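Local atomic coordinates of protein Niban 2 (Homo sapiens, PDB entry 7CTP), a protein that may suppress apoptosis and promote melanoma cell invasion, and is a PH-domain-containing member of the Niban family with cadherin-binding and transcription coactivator activity. Residues Ala55-Pro63 and Gln439-Thr449; Cys404-Leu413 and Thr425-Met436. All blocks are in the same frame, centred on the assembly; numbering follows the deposited sequence.

Interaction 1. Residues Ala55-Pro63 and Gln439-Thr449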
# COMPACT_ATOMS: atom_id res chain seq x y z
N ALA A 55 19.49 -7.41 7.57
CA ALA A 55 18.66 -8.57 7.86
C ALA A 55 19.53 -9.83 7.92
O ALA A 55 20.67 -9.86 7.44
CB ALA A 55 17.57 -8.73 6.80
N GLN A 56 18.97 -10.87 8.53
CA GLN A 56 19.64 -12.16 8.56
C GLN A 56 19.38 -12.95 7.29
O GLN A 56 20.28 -13.62 6.77
CB GLN A 56 19.19 -12.96 9.79
CG GLN A 56 19.40 -12.23 11.09
CD GLN A 56 20.60 -12.72 11.84
OE1 GLN A 56 21.59 -13.15 11.24
NE2 GLN A 56 20.53 -12.67 13.17
N LEU A 57 18.15 -12.89 6.78
CA LEU A 57 17.87 -13.52 5.50
C LEU A 57 18.47 -12.70 4.37
O LEU A 57 18.69 -11.49 4.50
CB LEU A 57 16.35 -13.66 5.28
CG LEU A 57 15.61 -14.67 6.16
CD1 LEU A 57 14.10 -14.56 5.99
CD2 LEU A 57 16.06 -16.08 5.83
N LEU A 58 18.77 -13.37 3.27
CA LEU A 58 19.20 -12.68 2.06
C LEU A 58 17.97 -12.18 1.31
O LEU A 58 16.87 -12.73 1.45
CB LEU A 58 20.02 -13.60 1.17
CG LEU A 58 21.23 -14.24 1.86
CD1 LEU A 58 21.98 -15.10 0.87
CD2 LEU A 58 22.13 -13.16 2.44
N TRP A 59 18.16 -11.14 0.51
CA TRP A 59 17.11 -10.56 -0.32
C TRP A 59 17.47 -10.77 -1.79
O TRP A 59 18.61 -10.53 -2.20
CB TRP A 59 16.92 -9.07 -0.02
CG TRP A 59 16.61 -8.73 1.43
CD1 TRP A 59 16.33 -9.61 2.44
CD2 TRP A 59 16.53 -7.42 2.01
NE1 TRP A 59 16.09 -8.93 3.62
CE2 TRP A 59 16.21 -7.58 3.38
CE3 TRP A 59 16.71 -6.12 1.51
CZ2 TRP A 59 16.06 -6.49 4.25
CZ3 TRP A 59 16.56 -5.05 2.38
CH2 TRP A 59 16.24 -5.24 3.73
N ARG A 60 16.49 -11.24 -2.56
CA ARG A 60 16.67 -11.46 -3.99
C ARG A 60 17.05 -10.15 -4.68
O ARG A 60 16.46 -9.10 -4.41
CB ARG A 60 15.36 -12.02 -4.55
CG ARG A 60 15.37 -12.41 -5.99
CD ARG A 60 13.94 -12.76 -6.42
NE ARG A 60 13.37 -13.82 -5.59
CZ ARG A 60 13.72 -15.10 -5.68
NH1 ARG A 60 14.63 -15.49 -6.57
NH2 ARG A 60 13.17 -16.01 -4.87
N LYS A 61 18.07 -10.21 -5.54
CA LYS A 61 18.61 -9.00 -6.15
C LYS A 61 18.11 -8.76 -7.57
O LYS A 61 18.04 -7.61 -8.01
CB LYS A 61 20.14 -9.06 -6.14
CG LYS A 61 20.72 -9.18 -4.72
CD LYS A 61 22.22 -8.91 -4.68
CE LYS A 61 22.64 -8.26 -3.37
NZ LYS A 61 21.56 -8.28 -2.35
N VAL A 62 17.76 -9.82 -8.29
CA VAL A 62 17.18 -9.72 -9.63
C VAL A 62 15.78 -10.32 -9.54
O VAL A 62 15.60 -11.31 -8.80
CB VAL A 62 18.04 -10.45 -10.67
CG1 VAL A 62 18.38 -11.85 -10.17
CG2 VAL A 62 17.33 -10.54 -12.02
N PRO A 63 14.77 -9.79 -10.23
CA PRO A 63 13.45 -10.42 -10.19
C PRO A 63 13.48 -11.83 -10.74
O PRO A 63 14.37 -12.22 -11.50
CB PRO A 63 12.59 -9.50 -11.07
CG PRO A 63 13.29 -8.20 -11.07
CD PRO A 63 14.75 -8.53 -11.00
N GLN A 439 8.88 -11.72 3.32
CA GLN A 439 9.63 -12.64 4.17
C GLN A 439 9.63 -14.05 3.60
O GLN A 439 10.62 -14.78 3.75
CB GLN A 439 9.08 -12.61 5.59
CG GLN A 439 9.37 -11.31 6.32
CD GLN A 439 10.80 -10.82 6.11
OE1 GLN A 439 11.75 -11.51 6.46
NE2 GLN A 439 10.94 -9.63 5.53
N MET A 440 8.55 -14.45 2.93
CA MET A 440 8.56 -15.74 2.24
C MET A 440 9.55 -15.74 1.09
O MET A 440 10.32 -16.70 0.92
CB MET A 440 7.16 -16.09 1.74
CG MET A 440 7.10 -17.39 0.95
SD MET A 440 7.42 -18.84 1.99
CE MET A 440 5.74 -19.29 2.38
N ASP A 441 9.57 -14.67 0.29
CA ASP A 441 10.53 -14.60 -0.81
C ASP A 441 11.96 -14.62 -0.29
O ASP A 441 12.83 -15.28 -0.87
CB ASP A 441 10.29 -13.36 -1.66
CG ASP A 441 11.01 -13.42 -3.00
OD1 ASP A 441 10.88 -14.44 -3.72
OD2 ASP A 441 11.70 -12.43 -3.36
N ASN A 442 12.21 -13.91 0.81
CA ASN A 442 13.56 -13.92 1.37
C ASN A 442 13.93 -15.32 1.86
O ASN A 442 15.08 -15.75 1.72
CB ASN A 442 13.67 -12.92 2.52
CG ASN A 442 13.51 -11.47 2.05
OD1 ASN A 442 13.48 -11.19 0.84
ND2 ASN A 442 13.40 -10.55 3.00
N ALA A 443 12.97 -16.05 2.42
CA ALA A 443 13.26 -17.39 2.93
C ALA A 443 13.64 -18.34 1.80
O ALA A 443 14.62 -19.09 1.91
CB ALA A 443 12.08 -17.93 3.73
N VAL A 444 12.88 -18.32 0.71
CA VAL A 444 13.18 -19.25 -0.38
C VAL A 444 14.43 -18.81 -1.13
O VAL A 444 15.22 -19.65 -1.57
CB VAL A 444 11.97 -19.41 -1.32
CG1 VAL A 444 10.79 -20.00 -0.55
CG2 VAL A 444 11.61 -18.10 -1.98
N TYR A 445 14.65 -17.50 -1.28
CA TYR A 445 15.89 -17.04 -1.92
C TYR A 445 17.10 -17.45 -1.09
O TYR A 445 18.10 -17.95 -1.63
CB TYR A 445 15.87 -15.52 -2.10
CG TYR A 445 17.17 -14.99 -2.68
CD1 TYR A 445 17.50 -15.22 -4.01
CD2 TYR A 445 18.06 -14.27 -1.90
CE1 TYR A 445 18.68 -14.75 -4.55
CE2 TYR A 445 19.25 -13.79 -2.42
CZ TYR A 445 19.55 -14.03 -3.75
OH TYR A 445 20.73 -13.56 -4.29
N THR A 446 17.03 -17.23 0.22
CA THR A 446 18.11 -17.63 1.11
C THR A 446 18.33 -19.14 1.05
O THR A 446 19.48 -19.61 0.95
CB THR A 446 17.80 -17.20 2.54
OG1 THR A 446 17.64 -15.78 2.59
CG2 THR A 446 18.94 -17.61 3.47
N PHE A 447 17.25 -19.92 1.09
CA PHE A 447 17.37 -21.37 1.02
C PHE A 447 18.08 -21.80 -0.25
O PHE A 447 18.98 -22.64 -0.22
CB PHE A 447 16.00 -22.05 1.11
CG PHE A 447 16.09 -23.56 1.14
CD1 PHE A 447 16.45 -24.22 2.30
CD2 PHE A 447 15.84 -24.30 -0.01
CE1 PHE A 447 16.55 -25.60 2.33
CE2 PHE A 447 15.93 -25.68 0.01
CZ PHE A 447 16.28 -26.34 1.18
N GLU A 448 17.67 -21.23 -1.39
CA GLU A 448 18.29 -21.59 -2.66
C GLU A 448 19.78 -21.24 -2.66
O GLU A 448 20.63 -22.07 -3.02
CB GLU A 448 17.59 -20.89 -3.82
CG GLU A 448 18.25 -21.17 -5.17
CD GLU A 448 17.48 -20.62 -6.35
OE1 GLU A 448 16.61 -19.75 -6.16
OE2 GLU A 448 17.77 -21.06 -7.49
N THR A 449 20.10 -20.02 -2.24
CA THR A 449 21.49 -19.57 -2.26
C THR A 449 22.36 -20.42 -1.34
O THR A 449 23.46 -20.84 -1.72
CB THR A 449 21.57 -18.10 -1.87
OG1 THR A 449 20.65 -17.35 -2.68
CG2 THR A 449 22.97 -17.56 -2.10
O HOH W 1 13.87 -11.67 -1.55
O HOH W 2 14.66 -18.88 -4.70
O HOH W 3 15.79 -17.97 -7.96
O HOH W 4 19.50 -12.39 -6.93

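Interaction 2. Residues Cys404-Leu413 and Thr425-Met436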
# COMPACT_ATOMS: atom_id res chain seq x y z
N CYS A 404 -1.70 -17.98 4.48
CA CYS A 404 -0.99 -16.96 5.25
C CYS A 404 -1.76 -15.64 5.25
O CYS A 404 -1.98 -15.03 6.30
CB CYS A 404 0.42 -16.74 4.69
SG CYS A 404 1.34 -18.25 4.31
N TYR A 405 -2.15 -15.18 4.06
CA TYR A 405 -2.85 -13.91 3.93
C TYR A 405 -4.16 -13.93 4.71
O TYR A 405 -4.54 -12.93 5.34
CB TYR A 405 -3.10 -13.60 2.45
CG TYR A 405 -1.84 -13.39 1.60
CD1 TYR A 405 -0.71 -12.79 2.12
CD2 TYR A 405 -1.81 -13.79 0.26
CE1 TYR A 405 0.45 -12.59 1.33
CE2 TYR A 405 -0.67 -13.59 -0.54
CZ TYR A 405 0.45 -12.99 0.02
OH TYR A 405 1.57 -12.78 -0.75
N GLU A 406 -4.84 -15.09 4.71
CA GLU A 406 -6.13 -15.23 5.39
C GLU A 406 -6.05 -14.93 6.88
O GLU A 406 -7.05 -14.55 7.49
CB GLU A 406 -6.68 -16.65 5.17
CG GLU A 406 -8.13 -16.86 5.64
CD GLU A 406 -8.24 -17.31 7.10
OE1 GLU A 406 -7.22 -17.70 7.70
OE2 GLU A 406 -9.37 -17.28 7.64
N LYS A 407 -4.87 -15.10 7.49
CA LYS A 407 -4.74 -14.84 8.92
C LYS A 407 -5.06 -13.39 9.27
O LYS A 407 -5.45 -13.10 10.41
CB LYS A 407 -3.34 -15.21 9.42
CG LYS A 407 -2.97 -16.67 9.24
CD LYS A 407 -3.91 -17.60 10.01
CE LYS A 407 -3.35 -19.02 10.05
NZ LYS A 407 -4.41 -20.03 10.39
N MET A 408 -4.91 -12.47 8.32
CA MET A 408 -5.16 -11.06 8.61
C MET A 408 -6.63 -10.68 8.53
O MET A 408 -6.98 -9.59 8.99
CB MET A 408 -4.37 -10.15 7.65
CG MET A 408 -2.87 -10.24 7.79
SD MET A 408 -2.27 -10.04 9.48
CE MET A 408 -2.97 -8.46 9.94
N GLU A 409 -7.49 -11.52 7.96
CA GLU A 409 -8.85 -11.06 7.74
C GLU A 409 -9.66 -10.97 9.03
O GLU A 409 -10.71 -10.33 9.03
CB GLU A 409 -9.56 -11.94 6.70
CG GLU A 409 -9.07 -11.60 5.30
CD GLU A 409 -9.03 -12.78 4.37
OE1 GLU A 409 -8.10 -12.84 3.54
OE2 GLU A 409 -9.94 -13.64 4.44
N SER A 410 -9.17 -11.53 10.13
CA SER A 410 -9.81 -11.32 11.42
C SER A 410 -9.38 -10.02 12.10
O SER A 410 -9.87 -9.71 13.19
CB SER A 410 -9.54 -12.51 12.35
OG SER A 410 -8.16 -12.64 12.65
N LEU A 411 -8.49 -9.25 11.48
CA LEU A 411 -8.03 -8.01 12.10
C LEU A 411 -9.18 -7.02 12.23
O LEU A 411 -9.91 -6.78 11.27
CB LEU A 411 -6.91 -7.37 11.28
CG LEU A 411 -6.48 -5.99 11.79
CD1 LEU A 411 -5.93 -6.10 13.20
CD2 LEU A 411 -5.48 -5.33 10.86
N ARG A 412 -9.34 -6.46 13.43
CA ARG A 412 -10.27 -5.36 13.66
C ARG A 412 -9.63 -4.39 14.64
O ARG A 412 -9.34 -4.77 15.78
CB ARG A 412 -11.62 -5.87 14.19
CG ARG A 412 -12.41 -6.66 13.15
CD ARG A 412 -13.81 -7.03 13.62
NE ARG A 412 -14.70 -5.88 13.69
CZ ARG A 412 -14.97 -5.21 14.80
NH1 ARG A 412 -14.41 -5.57 15.95
NH2 ARG A 412 -15.80 -4.17 14.78
N LEU A 413 -9.41 -3.15 14.20
CA LEU A 413 -8.71 -2.14 14.99
C LEU A 413 -9.67 -1.02 15.35
O LEU A 413 -10.42 -0.54 14.49
CB LEU A 413 -7.52 -1.55 14.22
CG LEU A 413 -6.29 -2.42 13.95
CD1 LEU A 413 -5.41 -1.77 12.89
CD2 LEU A 413 -5.51 -2.66 15.23
N THR A 425 -7.71 -0.47 9.64
CA THR A 425 -7.78 -1.92 9.48
C THR A 425 -7.42 -2.34 8.06
O THR A 425 -6.59 -3.24 7.87
CB THR A 425 -9.17 -2.42 9.86
OG1 THR A 425 -9.38 -2.19 11.26
CG2 THR A 425 -9.29 -3.91 9.56
N SER A 426 -8.01 -1.69 7.07
CA SER A 426 -7.73 -2.03 5.67
C SER A 426 -6.25 -1.84 5.34
O SER A 426 -5.61 -2.74 4.79
CB SER A 426 -8.60 -1.18 4.75
OG SER A 426 -8.28 -1.44 3.39
N VAL A 427 -5.71 -0.66 5.65
CA VAL A 427 -4.32 -0.36 5.30
C VAL A 427 -3.37 -1.35 5.98
O VAL A 427 -2.42 -1.84 5.36
CB VAL A 427 -4.00 1.09 5.66
CG1 VAL A 427 -2.49 1.32 5.65
CG2 VAL A 427 -4.70 2.04 4.69
N PHE A 428 -3.64 -1.67 7.24
CA PHE A 428 -2.67 -2.47 7.98
C PHE A 428 -2.78 -3.96 7.64
O PHE A 428 -1.79 -4.68 7.76
CB PHE A 428 -2.82 -2.18 9.47
CG PHE A 428 -2.27 -0.83 9.84
CD1 PHE A 428 -0.98 -0.48 9.44
CD2 PHE A 428 -3.03 0.09 10.52
CE1 PHE A 428 -0.46 0.77 9.75
CE2 PHE A 428 -2.51 1.34 10.83
CZ PHE A 428 -1.23 1.67 10.44
N LYS A 429 -3.94 -4.41 7.16
CA LYS A 429 -3.98 -5.76 6.58
C LYS A 429 -3.16 -5.84 5.31
O LYS A 429 -2.43 -6.82 5.10
CB LYS A 429 -5.42 -6.18 6.31
CG LYS A 429 -6.27 -6.23 7.55
CD LYS A 429 -7.74 -6.53 7.26
CE LYS A 429 -7.96 -7.04 5.85
NZ LYS A 429 -9.41 -7.27 5.59
N GLN A 430 -3.26 -4.82 4.45
CA GLN A 430 -2.49 -4.80 3.21
C GLN A 430 -1.00 -4.78 3.50
O GLN A 430 -0.23 -5.55 2.91
CB GLN A 430 -2.92 -3.59 2.37
CG GLN A 430 -1.88 -3.04 1.39
CD GLN A 430 -1.95 -3.66 0.00
OE1 GLN A 430 -3.03 -4.05 -0.47
NE2 GLN A 430 -0.81 -3.74 -0.67
N ARG A 431 -0.57 -3.93 4.43
CA ARG A 431 0.86 -3.83 4.74
C ARG A 431 1.37 -5.12 5.37
O ARG A 431 2.45 -5.60 5.01
CB ARG A 431 1.13 -2.64 5.64
CG ARG A 431 0.73 -1.31 5.03
CD ARG A 431 1.74 -0.21 5.29
NE ARG A 431 1.32 1.06 4.71
CZ ARG A 431 1.14 2.18 5.41
NH1 ARG A 431 0.75 3.29 4.79
NH2 ARG A 431 1.36 2.18 6.72
N ALA A 432 0.60 -5.71 6.29
CA ALA A 432 1.03 -6.97 6.90
C ALA A 432 1.20 -8.07 5.85
O ALA A 432 2.16 -8.86 5.92
CB ALA A 432 0.04 -7.41 7.98
N GLN A 433 0.29 -8.14 4.88
CA GLN A 433 0.37 -9.19 3.87
C GLN A 433 1.56 -8.98 2.95
O GLN A 433 2.23 -9.95 2.55
CB GLN A 433 -0.94 -9.24 3.08
CG GLN A 433 -2.11 -9.67 3.95
CD GLN A 433 -3.45 -9.64 3.24
OE1 GLN A 433 -3.64 -8.91 2.26
NE2 GLN A 433 -4.40 -10.43 3.75
N ILE A 434 1.87 -7.73 2.62
CA ILE A 434 3.05 -7.47 1.79
C ILE A 434 4.32 -7.90 2.52
O ILE A 434 5.22 -8.51 1.92
CB ILE A 434 3.11 -5.98 1.37
CG1 ILE A 434 2.14 -5.72 0.21
CG2 ILE A 434 4.52 -5.58 0.96
CD1 ILE A 434 2.47 -6.46 -1.07
N HIS A 435 4.41 -7.62 3.83
CA HIS A 435 5.55 -8.09 4.61
C HIS A 435 5.64 -9.61 4.58
O HIS A 435 6.74 -10.17 4.50
CB HIS A 435 5.47 -7.61 6.06
CG HIS A 435 5.73 -6.14 6.24
ND1 HIS A 435 6.88 -5.52 5.81
CD2 HIS A 435 5.00 -5.18 6.86
CE1 HIS A 435 6.84 -4.24 6.13
NE2 HIS A 435 5.70 -4.01 6.77
N MET A 436 4.49 -10.30 4.66
CA MET A 436 4.53 -11.76 4.62
C MET A 436 5.08 -12.26 3.29
O MET A 436 5.86 -13.21 3.26
CB MET A 436 3.13 -12.34 4.86
CG MET A 436 2.65 -12.18 6.28
SD MET A 436 0.94 -12.75 6.42
CE MET A 436 0.41 -11.73 7.79
O HOH W 5 -6.63 -10.73 1.81

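Interaction 1. Residues Ala55-Pro63 and Gln439-Thr449
R60 and D441 make the one salt bridge between the extended loop 55-63 and helix 439-449. The guanidinium takes the carboxylate side-on: NH2 of R60 reaches OD1 of D441 at 3.0 Å from above the carboxylate plane, while NE of R60 meets OD2 of D441 at 3.1 Å on its syn side and also bonds OD1. Both oxygens lie near the plane of the guanidinium. The arginine chain runs out extended and turns at chi3 (-57°), which points NE and NH2 at D441.

A second direct bond goes to the backbone. N of L58 donates to OG1 of T446 (2.7 Å, 141° at the hydrogen), and that hydroxyl gives its own proton to O of N442, one turn back along the helix.

The Y445 ring lies at the centre, its face under CA of R60, which sits 3.6 Å from the ring centroid and almost exactly on the ring normal, a CH-pi contact; OG1 of T449 lies over the opposite face. At the ring edge, CB of L58 touches CE2 of Y445 at 3.7 Å. L57 spreads its two methyls, CD1 toward N442 and Q439, CD2 against T446. The indole of W59 and the amide of N442 have nearly parallel planes (16° apart), CD1 of W59 standing 3.1 Å from ND2 of N442.

Waters fill in the polar gaps: one takes the backbone N-H of R60 and donates to OD2 of D441 and OD1 of N442, and two others link the guanidinium to E448.

The backbone N-H groups of Q56 and L57 bond the carboxylate of D482 on helix 464-511. Having no regular secondary structure, the loop probably owes much of its course over helix 422-455 to the T446 bond, the R60-D441 pair and the face of Y445.

Interaction 2. Residues Cys404-Leu413 and Thr425-Met436
Q433 reaches from helix 425-436 to the backbone of Y405: its NE2 donates to O of Y405 at 3.0 Å, from above the carbonyl plane, while N of M408 takes the same oxygen from the opposite face. A water joins NE2 of Q433 to OE1 of E409. The tyrosine ring lies against the stem of Q433, CD1 of Y405 touching its CB at 3.7 Å. Next comes a sulfur-rich patch, where M408, bent at chi2 and chi3, brings SD within 3.6 Å of CE of M436 and sets its own CE on the methyl of A432. Further along, L411 and K429 run past each other in opposite directions, CD2 of L411 3.5 Å from CG of K429, and N of L413 donates to OG1 of T425 (3.1 Å).

Outside this shell, R191 of helix 176-194 positions Q433 through OE1 and makes a cation-pi contact with Y405, while O of D421 holds the T425 hydroxyl. A leucine at Q433 would probably leave O of Y405 without its second donor and R191 without its amide acceptor. Apolar packing thus seats the chain after helix 402-405 on helix 422-455, while side-chain-to-backbone bonds at Y405 and L413 help set its position.

How the interactions relate
Both contacts draw on helix 422-455, interaction 2 on its earlier part and interaction 1 on the part that follows, with their centres about 22 Å apart and no touch between them beyond the adjoining sequence. Interaction 2 is local: 11 residues separate its two segments. Interaction 1 spans 375 residues, bringing the loop between helix 10-48 and strand 70-77 back onto the helix, so that interaction 2 is nested within it. The loop leads into the first strand of the PH domain. The helix thus meets the linker leading into that domain and, through R191 beside interaction 2, the domain's C-terminal helix, 176-194, consistent with a role in seating the domain on the helical body.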